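Local coordinates for protein serine protease (Nocardiopsis alba, PDB 2OUA) that probably cleaves peptide bonds as a secreted, acid-stable serine endopeptidase of the chymotrypsin-like S1 family, this chain being its protease domain, at residues N47-E53 / V65-F71. Residues are numbered along the deposited sequence; the frame is centred on the assembly and turned at random.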
loop_
_atom_site.group_PDB
_atom_site.type_symbol
_atom_site.label_atom_id
_atom_site.label_comp_id
_atom_site.label_asym_id
_atom_site.label_seq_id
_atom_site.Cartn_x
_atom_site.Cartn_y
_atom_site.Cartn_z
ATOM N N ASN A 47 -7.171 16.188 7.926
ATOM C CA ASN A 47 -7.713 16.443 9.256
ATOM C C ASN A 47 -7.995 15.103 9.928
ATOM O O ASN A 47 -8.643 15.038 10.973
ATOM C CB ASN A 47 -9.004 17.254 9.147
ATOM C CG ASN A 47 -10.142 16.460 8.533
ATOM O OD1 ASN A 47 -9.915 15.537 7.748
ATOM N ND2 ASN A 47 -11.372 16.824 8.876
ATOM N N GLY A 48 -7.508 14.029 9.314
ATOM C CA GLY A 48 -7.725 12.702 9.863
ATOM C C GLY A 48 -6.601 12.237 10.769
ATOM O O GLY A 48 -5.450 12.634 10.598
ATOM N N ARG A 49 -6.941 11.393 11.738
ATOM C CA ARG A 49 -5.962 10.857 12.679
ATOM C C ARG A 49 -6.175 9.355 12.827
ATOM O O ARG A 49 -7.309 8.876 12.848
ATOM C CB ARG A 49 -6.110 11.532 14.046
ATOM C CG ARG A 49 -5.885 13.038 14.033
ATOM C CD ARG A 49 -4.416 13.390 13.841
ATOM N NE ARG A 49 -4.198 14.835 13.815
ATOM C CZ ARG A 49 -4.418 15.611 12.755
ATOM N NH1 ARG A 49 -4.859 15.089 11.617
ATOM N NH2 ARG A 49 -4.197 16.919 12.836
ATOM N N GLY A 50 -5.082 8.613 12.936
ATOM C CA GLY A 50 -5.194 7.175 13.075
ATOM C C GLY A 50 -4.031 6.591 13.838
ATOM O O GLY A 50 -3.134 7.317 14.270
ATOM N N VAL A 51 -4.040 5.273 13.993
ATOM C CA VAL A 51 -2.982 4.581 14.714
ATOM C C VAL A 51 -2.734 3.213 14.096
ATOM O O VAL A 51 -3.669 2.550 13.645
ATOM C CB VAL A 51 -3.369 4.398 16.199
ATOM C CG1 VAL A 51 -4.677 3.627 16.296
ATOM C CG2 VAL A 51 -2.268 3.662 16.947
ATOM N N PHE A 52 -1.472 2.797 14.060
ATOM C CA PHE A 52 -1.136 1.485 13.522
ATOM C C PHE A 52 -1.686 0.443 14.492
ATOM O O PHE A 52 -1.169 0.278 15.603
ATOM C CB PHE A 52 0.385 1.319 13.384
ATOM C CG PHE A 52 0.950 1.907 12.119
ATOM C CD1 PHE A 52 1.090 3.281 11.967
ATOM C CD2 PHE A 52 1.324 1.074 11.063
ATOM C CE1 PHE A 52 1.591 3.826 10.780
ATOM C CE2 PHE A 52 1.827 1.610 9.870
ATOM C CZ PHE A 52 1.959 2.988 9.729
ATOM N N GLU A 53 -2.748 -0.240 14.075
ATOM C CA GLU A 53 -3.383 -1.269 14.898
ATOM C C GLU A 53 -2.647 -2.590 14.742
ATOM O O GLU A 53 -2.475 -3.339 15.702
ATOM C CB GLU A 53 -4.849 -1.446 14.489
ATOM C CG GLU A 53 -5.554 -2.579 15.225
ATOM C CD GLU A 53 -7.015 -2.731 14.832
ATOM O OE1 GLU A 53 -7.664 -3.677 15.329
ATOM O OE2 GLU A 53 -7.519 -1.914 14.035
ATOM N N VAL A 65 -3.838 0.622 9.564
ATOM C CA VAL A 65 -3.975 1.826 10.365
ATOM C C VAL A 65 -5.463 2.027 10.609
ATOM O O VAL A 65 -6.245 2.082 9.663
ATOM C CB VAL A 65 -3.417 3.058 9.624
ATOM C CG1 VAL A 65 -3.759 4.329 10.390
ATOM C CG2 VAL A 65 -1.905 2.926 9.472
ATOM N N ARG A 66 -5.846 2.121 11.879
ATOM C CA ARG A 66 -7.242 2.326 12.253
ATOM C C ARG A 66 -7.484 3.813 12.494
ATOM O O ARG A 66 -6.731 4.463 13.219
ATOM C CB ARG A 66 -7.565 1.530 13.522
ATOM C CG ARG A 66 -8.817 1.991 14.255
ATOM C CD ARG A 66 -9.063 1.139 15.489
ATOM N NE ARG A 66 -10.109 1.693 16.344
ATOM C CZ ARG A 66 -9.935 2.721 17.172
ATOM N NH1 ARG A 66 -8.751 3.311 17.259
ATOM N NH2 ARG A 66 -10.946 3.155 17.910
ATOM N N GLY A 67 -8.527 4.349 11.873
ATOM C CA GLY A 67 -8.828 5.757 12.052
ATOM C C GLY A 67 -9.417 6.016 13.424
ATOM O O GLY A 67 -10.261 5.254 13.892
ATOM N N THR A 68 -8.965 7.078 14.078
ATOM C CA THR A 68 -9.480 7.433 15.393
ATOM C C THR A 68 -10.340 8.688 15.261
ATOM O O THR A 68 -11.192 8.967 16.109
ATOM C CB THR A 68 -8.343 7.675 16.409
ATOM O OG1 THR A 68 -7.430 8.645 15.890
ATOM C CG2 THR A 68 -7.598 6.371 16.688
ATOM N N SER A 69 -10.113 9.447 14.190
ATOM C CA SER A 69 -10.902 10.646 13.946
ATOM C C SER A 69 -10.843 11.109 12.493
ATOM O O SER A 69 -9.781 11.121 11.866
ATOM C CB SER A 69 -10.462 11.789 14.869
ATOM O OG SER A 69 -9.167 12.254 14.546
ATOM N N ASN A 70 -12.009 11.473 11.971
ATOM C CA ASN A 70 -12.155 11.972 10.610
ATOM C C ASN A 70 -11.611 11.105 9.480
ATOM O O ASN A 70 -10.868 11.580 8.622
ATOM C CB ASN A 70 -11.554 13.372 10.512
ATOM C CG ASN A 70 -12.212 14.345 11.466
ATOM O OD1 ASN A 70 -13.434 14.360 11.602
ATOM N ND2 ASN A 70 -11.406 15.167 12.128
ATOM N N PHE A 71 -11.986 9.832 9.478
ATOM C CA PHE A 71 -11.577 8.923 8.416
ATOM C C PHE A 71 -12.814 8.616 7.578
ATOM O O PHE A 71 -13.763 8.012 8.074
ATOM C CB PHE A 71 -11.021 7.618 8.996
ATOM C CG PHE A 71 -9.517 7.560 9.059
ATOM C CD1 PHE A 71 -8.778 8.657 9.490
ATOM C CD2 PHE A 71 -8.844 6.390 8.721
ATOM C CE1 PHE A 71 -7.387 8.585 9.588
ATOM C CE2 PHE A 71 -7.453 6.309 8.815
ATOM C CZ PHE A 71 -6.725 7.407 9.249
HETATM O O HOH W 1 -8.975 15.043 13.868
#
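Arg-49 O is gripped by two backbone amides, Thr-68 N at 2.7 Å and Ser-69 N at 3.2 Å, both reaching it from the same face of its carbonyl plane. Two consecutive residues facing one partner define a classic beta bulge, here in the antiparallel hairpin of strands 48-56 and 62-69, part of the first of the two beta barrels of the chymotrypsin-like fold. The bulge shifts the register by one residue: Arg-49 pairs with Ser-69, whereas Gly-50 already lies opposite Gly-67, their CA atoms 4.0 Å apart. The return bond, Arg-49 N to Ser-69 O, lies in the carbonyl plane. Past the bulge, regular pairing resumes as Val-51 and Arg-66 exchange two backbone hydrogen bonds.

Where the strands give way to loop, the flat amides of Asn-47 and Asn-70 stack with planes 4° apart. Asn-70 ND2 also donates to Asn-47 O at 3.0 Å, and a water bridges that same carbonyl to Ser-69 OG; Asn-47 OD1 turns to Ala-1 N. The Phe-71 ring packs against the bulge, Gly-67 CA over the centre of one face and the Gly-48 carbonyl carbon at its edge, and CE1 comes 3.3 Å from Arg-49 O.

At the other end, Val-65 meets Phe-52 by a CH-pi contact. Both touch Thr-32 of strand 28-32, and the Phe-52 side chain lies about 8 Å from those of the predicted catalytic His-35 and Asp-61. A chi1 of 172° places Val-65 CG2 beside the backbone N, anti to the carbonyl carbon, and from there it sits 3.7 Å from the Phe-52 ring centroid, just 5° off the ring normal.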